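Local structure of phosphatase YwpJ (Bacillus subtilis, 1NRW) at residues I72-P75 / L79-H82; A90-S95 / W189-H194; T199-S202 / F208-S211. The protein catalyses in vitro the dephosphorylation of phosphorylated five- and six-carbon sugars and nucleoside monophosphates and, to a lesser extent, of flavin mononucleotide, with magnesium as cofactor. All blocks are in the same frame, centred on the assembly; numbering follows the deposited sequence.

In the fold
Interaction 1 belongs to the large mixed sheet whose strand 6-10 carries the probable nucleophile, whereas interaction 3 lies at one edge of the six-stranded cap sheet and interaction 2 joins two helices that cover it. Interactions 2 and 3 have centres 10 Å apart and touch: W189 CD2 lies 3.6 Å from L200 CD2. The face of hairpin 198-212 opposite L200 and L210 looks to the active site, with the side chain of E209 about 8 Å from the calcium ion and that of V201 about 4 Å from the side chain of N243, a phosphate-binding residue. Interaction 1 stands apart, its centre 20 Å from that of interaction 3 and 27 Å from that of interaction 2.

Interaction 1 of 3, residues I72-P75 / L79-H82; sequences IHDP and LYHH
The imidazole of H73 carries a methyl of L79 on one face: CD1 of L79 sits 3.6 Å above the ring plane, offset toward the rim, a CH-pi contact in which CD1 lies 3.7 Å from H73 NE2. L79 gets its methyl there because CG stands anti to the backbone N (chi1 -178°) and CD1 swings across to the neighbouring strand. At the edge of the Y80 ring and in its plane, a water lies 2.7 Å from Y80 OH and donates to D74 OD2, also at 2.7 Å. CB of D74 meets the same ring obliquely, 3.7 Å from Y80 CE1, the carboxylate turned 44° from the ring plane. OD2 of D74 has a second partner in R78, a salt bridge, and W63 meets the Y80 ring edge-to-face.

The backbones form a beta hairpin with a classic beta bulge: Y80 and H81 both face I72. I72 O takes a nearly straight bond from Y80 N at 2.8 Å (164°) and a weak one from H81 N at 3.3 Å, while I72 N gives to H81 O at 3.0 Å. Beyond the bulge, H73 and L79 form a non-hydrogen-bonded pair. This hairpin ends the central sheet of the HAD fold, with 79-82 its outermost strand. On the face opposite H73 and L79, the side chain of I72 lies buried, its CG2 against Y80 CB, and touches A220 and R223 of helix 217-227. H81 also rests on R223, and its NE2 is hydrogen-bonded to E83.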
# COMPACT_ATOMS: atom_id res chain seq x y z
N ILE A 72 -6.70 -3.51 9.28
CA ILE A 72 -5.60 -3.86 10.17
C ILE A 72 -5.76 -5.28 10.69
O ILE A 72 -6.83 -5.66 11.17
CB ILE A 72 -5.52 -2.92 11.40
CG1 ILE A 72 -5.42 -1.46 10.97
CG2 ILE A 72 -4.34 -3.32 12.27
CD1 ILE A 72 -5.34 -0.48 12.13
N HIS A 73 -4.69 -6.07 10.59
CA HIS A 73 -4.66 -7.45 11.09
C HIS A 73 -3.42 -7.60 11.97
O HIS A 73 -2.42 -6.89 11.77
CB HIS A 73 -4.54 -8.47 9.94
CG HIS A 73 -5.81 -8.72 9.19
ND1 HIS A 73 -6.20 -7.96 8.11
CD2 HIS A 73 -6.76 -9.67 9.34
CE1 HIS A 73 -7.34 -8.44 7.63
NE2 HIS A 73 -7.69 -9.48 8.36
N ASP A 74 -3.47 -8.51 12.93
CA ASP A 74 -2.31 -8.73 13.78
C ASP A 74 -1.45 -9.82 13.13
O ASP A 74 -1.80 -10.34 12.07
CB ASP A 74 -2.73 -9.10 15.22
CG ASP A 74 -3.19 -10.54 15.39
OD1 ASP A 74 -3.16 -11.33 14.42
OD2 ASP A 74 -3.57 -10.88 16.53
N PRO A 75 -0.30 -10.15 13.74
CA PRO A 75 0.61 -11.17 13.18
C PRO A 75 -0.01 -12.53 12.84
O PRO A 75 0.41 -13.18 11.88
CB PRO A 75 1.69 -11.28 14.25
CG PRO A 75 1.77 -9.88 14.77
CD PRO A 75 0.30 -9.53 14.93
N LEU A 79 -8.36 -9.98 12.93
CA LEU A 79 -8.82 -8.68 12.46
C LEU A 79 -8.90 -7.66 13.60
O LEU A 79 -9.46 -7.94 14.65
CB LEU A 79 -10.19 -8.82 11.81
CG LEU A 79 -10.75 -7.52 11.24
CD1 LEU A 79 -9.94 -7.12 10.01
CD2 LEU A 79 -12.21 -7.70 10.87
N TYR A 80 -8.33 -6.48 13.37
CA TYR A 80 -8.36 -5.41 14.37
C TYR A 80 -9.20 -4.23 13.90
O TYR A 80 -9.67 -3.45 14.72
CB TYR A 80 -6.94 -4.91 14.67
CG TYR A 80 -6.31 -5.55 15.89
CD1 TYR A 80 -6.02 -6.91 15.92
CD2 TYR A 80 -6.01 -4.79 17.02
CE1 TYR A 80 -5.46 -7.50 17.06
CE2 TYR A 80 -5.45 -5.36 18.16
CZ TYR A 80 -5.18 -6.72 18.17
OH TYR A 80 -4.63 -7.28 19.30
N HIS A 81 -9.41 -4.10 12.60
CA HIS A 81 -10.19 -2.97 12.12
C HIS A 81 -10.50 -2.96 10.63
O HIS A 81 -9.70 -3.40 9.81
CB HIS A 81 -9.44 -1.66 12.45
CG HIS A 81 -10.24 -0.42 12.20
ND1 HIS A 81 -11.16 0.07 13.10
CD2 HIS A 81 -10.27 0.43 11.14
CE1 HIS A 81 -11.72 1.16 12.61
NE2 HIS A 81 -11.20 1.40 11.42
N HIS A 82 -11.68 -2.47 10.27
CA HIS A 82 -12.02 -2.30 8.86
C HIS A 82 -12.81 -1.00 8.75
O HIS A 82 -13.81 -0.79 9.44
CB HIS A 82 -12.72 -3.55 8.25
CG HIS A 82 -14.10 -3.84 8.77
ND1 HIS A 82 -14.63 -5.11 8.74
CD2 HIS A 82 -15.07 -3.04 9.26
CE1 HIS A 82 -15.87 -5.08 9.19
NE2 HIS A 82 -16.16 -3.84 9.51
O HOH W 1 -3.52 -9.69 18.98

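Interaction 2 of 3, residues A90-S95 / W189-H194; sequences AYDILS and WKRYEH
Y192 lays the hydroxyl end of its ring against I93, OH 3.6 Å from I93 CA and ring atom CE1 3.9 Å from I93 CG1, the isoleucine meeting the ring obliquely. CG of R191 covers one face of the same ring, toward its rim. The arginine chain is extended from CG to NE and runs alongside the tyrosine, bringing NE to Y192 OH at 3.1 Å, with the hydroxyl only 3° out of the guanidinium plane. One water ties the polar ends together: it donates to D92 OD1 at 2.5 Å, accepts from R191 NH2 at 3.2 Å and is hydrogen-bonded to Y192 OH. The direct salt bridge, D92 OD1 to R191 NH2, is long at 3.9 Å, so the water probably carries much of the link; W96 adds a cation-pi contact to R191. A phenylalanine in place of Y192 would probably leave R191 NE and the water without their shared hydroxyl, and the guanidinium freer to turn. I93 and Y192 both rest on L198 and L210, so helices 87-99 and 182-192 both cover one face of the cap sheet, the alpha/beta arrangement of a Cof-type HAD phosphatase.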
# COMPACT_ATOMS: atom_id res chain seq x y z
N ALA A 90 -19.09 4.93 -2.88
CA ALA A 90 -18.35 3.94 -3.65
C ALA A 90 -19.02 3.78 -5.01
O ALA A 90 -18.34 3.69 -6.04
CB ALA A 90 -18.32 2.61 -2.91
N TYR A 91 -20.34 3.74 -5.01
CA TYR A 91 -21.09 3.59 -6.26
C TYR A 91 -20.76 4.77 -7.18
O TYR A 91 -20.50 4.60 -8.37
CB TYR A 91 -22.59 3.59 -5.99
CG TYR A 91 -23.43 3.27 -7.21
CD1 TYR A 91 -23.75 1.95 -7.53
CD2 TYR A 91 -23.87 4.29 -8.06
CE1 TYR A 91 -24.50 1.65 -8.67
CE2 TYR A 91 -24.62 4.00 -9.20
CZ TYR A 91 -24.93 2.68 -9.50
OH TYR A 91 -25.67 2.39 -10.63
N ASP A 92 -20.76 5.96 -6.60
CA ASP A 92 -20.47 7.19 -7.32
C ASP A 92 -19.09 7.15 -7.96
O ASP A 92 -18.92 7.44 -9.14
CB ASP A 92 -20.57 8.37 -6.35
CG ASP A 92 -20.89 9.67 -7.04
OD1 ASP A 92 -20.12 10.08 -7.94
OD2 ASP A 92 -21.92 10.28 -6.69
N ILE A 93 -18.09 6.78 -7.16
CA ILE A 93 -16.71 6.71 -7.63
C ILE A 93 -16.52 5.69 -8.75
O ILE A 93 -15.93 5.99 -9.78
CB ILE A 93 -15.76 6.34 -6.47
CG1 ILE A 93 -15.79 7.44 -5.41
CG2 ILE A 93 -14.34 6.15 -7.00
CD1 ILE A 93 -15.06 7.09 -4.13
N LEU A 94 -17.03 4.48 -8.54
CA LEU A 94 -16.88 3.42 -9.53
C LEU A 94 -17.63 3.72 -10.82
O LEU A 94 -17.13 3.44 -11.91
CB LEU A 94 -17.33 2.09 -8.94
CG LEU A 94 -16.48 1.67 -7.72
CD1 LEU A 94 -17.05 0.42 -7.08
CD2 LEU A 94 -15.04 1.44 -8.17
N SER A 95 -18.82 4.31 -10.71
CA SER A 95 -19.58 4.64 -11.90
C SER A 95 -18.79 5.64 -12.73
O SER A 95 -18.72 5.53 -13.96
CB SER A 95 -20.94 5.24 -11.52
OG SER A 95 -20.78 6.45 -10.81
N TRP A 189 -7.58 13.53 -9.91
CA TRP A 189 -7.08 14.18 -8.71
C TRP A 189 -7.92 15.41 -8.36
O TRP A 189 -8.31 15.60 -7.20
CB TRP A 189 -5.61 14.58 -8.91
CG TRP A 189 -4.87 14.77 -7.63
CD1 TRP A 189 -4.75 15.93 -6.91
CD2 TRP A 189 -4.17 13.76 -6.89
NE1 TRP A 189 -4.03 15.69 -5.76
CE2 TRP A 189 -3.66 14.37 -5.72
CE3 TRP A 189 -3.94 12.40 -7.10
CZ2 TRP A 189 -2.93 13.67 -4.77
CZ3 TRP A 189 -3.21 11.69 -6.14
CH2 TRP A 189 -2.71 12.33 -4.99
N LYS A 190 -8.22 16.23 -9.36
CA LYS A 190 -9.03 17.44 -9.15
C LYS A 190 -10.42 17.12 -8.63
O LYS A 190 -10.98 17.86 -7.81
CB LYS A 190 -9.17 18.23 -10.46
CG LYS A 190 -7.89 18.80 -11.01
CD LYS A 190 -8.16 19.56 -12.30
CE LYS A 190 -6.87 20.07 -12.94
NZ LYS A 190 -7.13 20.76 -14.23
N ARG A 191 -10.98 16.01 -9.10
CA ARG A 191 -12.32 15.60 -8.71
C ARG A 191 -12.46 15.20 -7.25
O ARG A 191 -13.50 15.46 -6.64
CB ARG A 191 -12.77 14.44 -9.61
CG ARG A 191 -14.21 13.99 -9.38
CD ARG A 191 -14.56 12.83 -10.31
NE ARG A 191 -15.93 12.35 -10.11
CZ ARG A 191 -17.01 12.98 -10.53
NH1 ARG A 191 -16.90 14.12 -11.19
NH2 ARG A 191 -18.22 12.47 -10.29
N TYR A 192 -11.43 14.59 -6.68
CA TYR A 192 -11.50 14.12 -5.29
C TYR A 192 -10.58 14.79 -4.28
O TYR A 192 -10.68 14.52 -3.08
CB TYR A 192 -11.26 12.61 -5.26
CG TYR A 192 -12.27 11.84 -6.08
CD1 TYR A 192 -13.58 11.71 -5.65
CD2 TYR A 192 -11.92 11.29 -7.31
CE1 TYR A 192 -14.53 11.04 -6.42
CE2 TYR A 192 -12.86 10.62 -8.09
CZ TYR A 192 -14.17 10.50 -7.64
OH TYR A 192 -15.11 9.85 -8.40
N GLU A 193 -9.69 15.67 -4.74
CA GLU A 193 -8.76 16.30 -3.82
C GLU A 193 -9.42 17.12 -2.71
O GLU A 193 -8.82 17.33 -1.66
CB GLU A 193 -7.75 17.17 -4.60
CG GLU A 193 -8.30 18.46 -5.18
CD GLU A 193 -7.26 19.18 -6.03
OE1 GLU A 193 -6.05 19.04 -5.74
OE2 GLU A 193 -7.65 19.90 -6.98
N HIS A 194 -10.66 17.56 -2.93
CA HIS A 194 -11.37 18.35 -1.93
C HIS A 194 -12.49 17.58 -1.22
O HIS A 194 -13.22 18.15 -0.40
CB HIS A 194 -11.96 19.62 -2.56
CG HIS A 194 -10.94 20.60 -3.02
ND1 HIS A 194 -10.00 21.16 -2.17
CD2 HIS A 194 -10.70 21.14 -4.24
CE1 HIS A 194 -9.24 21.99 -2.84
NE2 HIS A 194 -9.64 22.00 -4.10
O HOH W 2 -17.70 10.62 -7.68

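Interaction 3 of 3, residues T199-S202 / F208-S211; sequences TLVS and FELS
Four backbone hydrogen bonds join T199-V201 to E209-S211, in two hydrogen-bonded pairs. T199 N gives to S211 O at 2.8 Å and S211 N returns to T199 O; V201 N reaches E209 O at 3.0 Å, lying in the carbonyl plane with a nearly straight N-H (171°). E209 N comes to V201 O at 2.7 Å but from above the carbonyl plane, 41° out of it. CA-H...O contacts fill in between, among them L210 CA to T199 O at 3.4 Å.

These bonds make the hairpin at the edge of the cap sheet of this Cof-family phosphatase, 198-201 being the outermost strand and 207-212 bonding on its other flank to G177 and I175 of strand 172-178.

Apolar contacts are clearest on the face of L200 and L210, which lie side by side and point the same way, CD1 of L200 3.7 Å from L210 CD2. With chi1 at 168°, L200 turns CG away from its own N, and CD1 reaches the partner strand, where it also meets CB of F208; W189 packs on L200 and F208. On the opposite face V201 CG2 lies 3.9 Å from E209 CB, the two side chains crossing obliquely.

Polar side chains also gather on this second face. A water donates to both T199 O and S211 OG, at 2.7 Å from the former. S211 OG is also hydrogen-bonded to A215 and N68, T199 OG1 to S212, and the carboxylate of E209 to S203 OG at OE2 and N174 ND2 at OE1, with a bound phosphate ion about 5 Å from the E209 side chain.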
# COMPACT_ATOMS: atom_id res chain seq x y z
N THR A 199 -10.04 9.89 1.43
CA THR A 199 -8.60 10.06 1.53
C THR A 199 -8.10 9.80 0.10
O THR A 199 -8.42 8.77 -0.50
CB THR A 199 -7.95 9.03 2.48
OG1 THR A 199 -8.30 9.34 3.84
CG2 THR A 199 -6.43 9.05 2.35
N LEU A 200 -7.36 10.75 -0.46
CA LEU A 200 -6.83 10.62 -1.82
C LEU A 200 -5.31 10.56 -1.80
O LEU A 200 -4.64 11.46 -1.29
CB LEU A 200 -7.27 11.81 -2.68
CG LEU A 200 -6.57 11.96 -4.04
CD1 LEU A 200 -6.92 10.78 -4.95
CD2 LEU A 200 -6.99 13.27 -4.70
N VAL A 201 -4.76 9.48 -2.36
CA VAL A 201 -3.31 9.30 -2.44
C VAL A 201 -2.94 8.64 -3.76
O VAL A 201 -3.79 8.44 -4.63
CB VAL A 201 -2.78 8.41 -1.28
CG1 VAL A 201 -3.09 9.04 0.06
CG2 VAL A 201 -3.37 7.01 -1.37
N SER A 202 -1.65 8.34 -3.91
CA SER A 202 -1.15 7.67 -5.11
C SER A 202 -0.01 6.75 -4.67
O SER A 202 0.73 7.08 -3.74
CB SER A 202 -0.62 8.69 -6.12
OG SER A 202 0.04 8.04 -7.20
N PHE A 208 -4.01 6.57 -8.68
CA PHE A 208 -4.45 7.32 -7.51
C PHE A 208 -5.32 6.32 -6.77
O PHE A 208 -5.89 5.41 -7.38
CB PHE A 208 -5.20 8.61 -7.87
CG PHE A 208 -6.34 8.44 -8.83
CD1 PHE A 208 -7.63 8.15 -8.37
CD2 PHE A 208 -6.15 8.64 -10.20
CE1 PHE A 208 -8.70 8.06 -9.26
CE2 PHE A 208 -7.22 8.56 -11.09
CZ PHE A 208 -8.49 8.27 -10.63
N GLU A 209 -5.39 6.45 -5.45
CA GLU A 209 -6.19 5.54 -4.64
C GLU A 209 -7.14 6.34 -3.77
O GLU A 209 -6.80 7.41 -3.28
CB GLU A 209 -5.28 4.67 -3.76
CG GLU A 209 -4.37 3.71 -4.53
CD GLU A 209 -3.44 2.91 -3.61
OE1 GLU A 209 -3.75 2.77 -2.41
OE2 GLU A 209 -2.40 2.42 -4.11
N LEU A 210 -8.34 5.80 -3.60
CA LEU A 210 -9.36 6.44 -2.79
C LEU A 210 -9.87 5.50 -1.70
O LEU A 210 -10.30 4.39 -1.98
CB LEU A 210 -10.53 6.87 -3.67
CG LEU A 210 -10.24 7.99 -4.68
CD1 LEU A 210 -11.35 8.03 -5.73
CD2 LEU A 210 -10.13 9.32 -3.95
N SER A 211 -9.80 5.96 -0.45
CA SER A 211 -10.30 5.18 0.67
C SER A 211 -11.12 6.16 1.51
O SER A 211 -11.19 7.34 1.17
CB SER A 211 -9.14 4.59 1.48
OG SER A 211 -8.22 5.59 1.86
O HOH W 3 -6.98 6.50 -0.24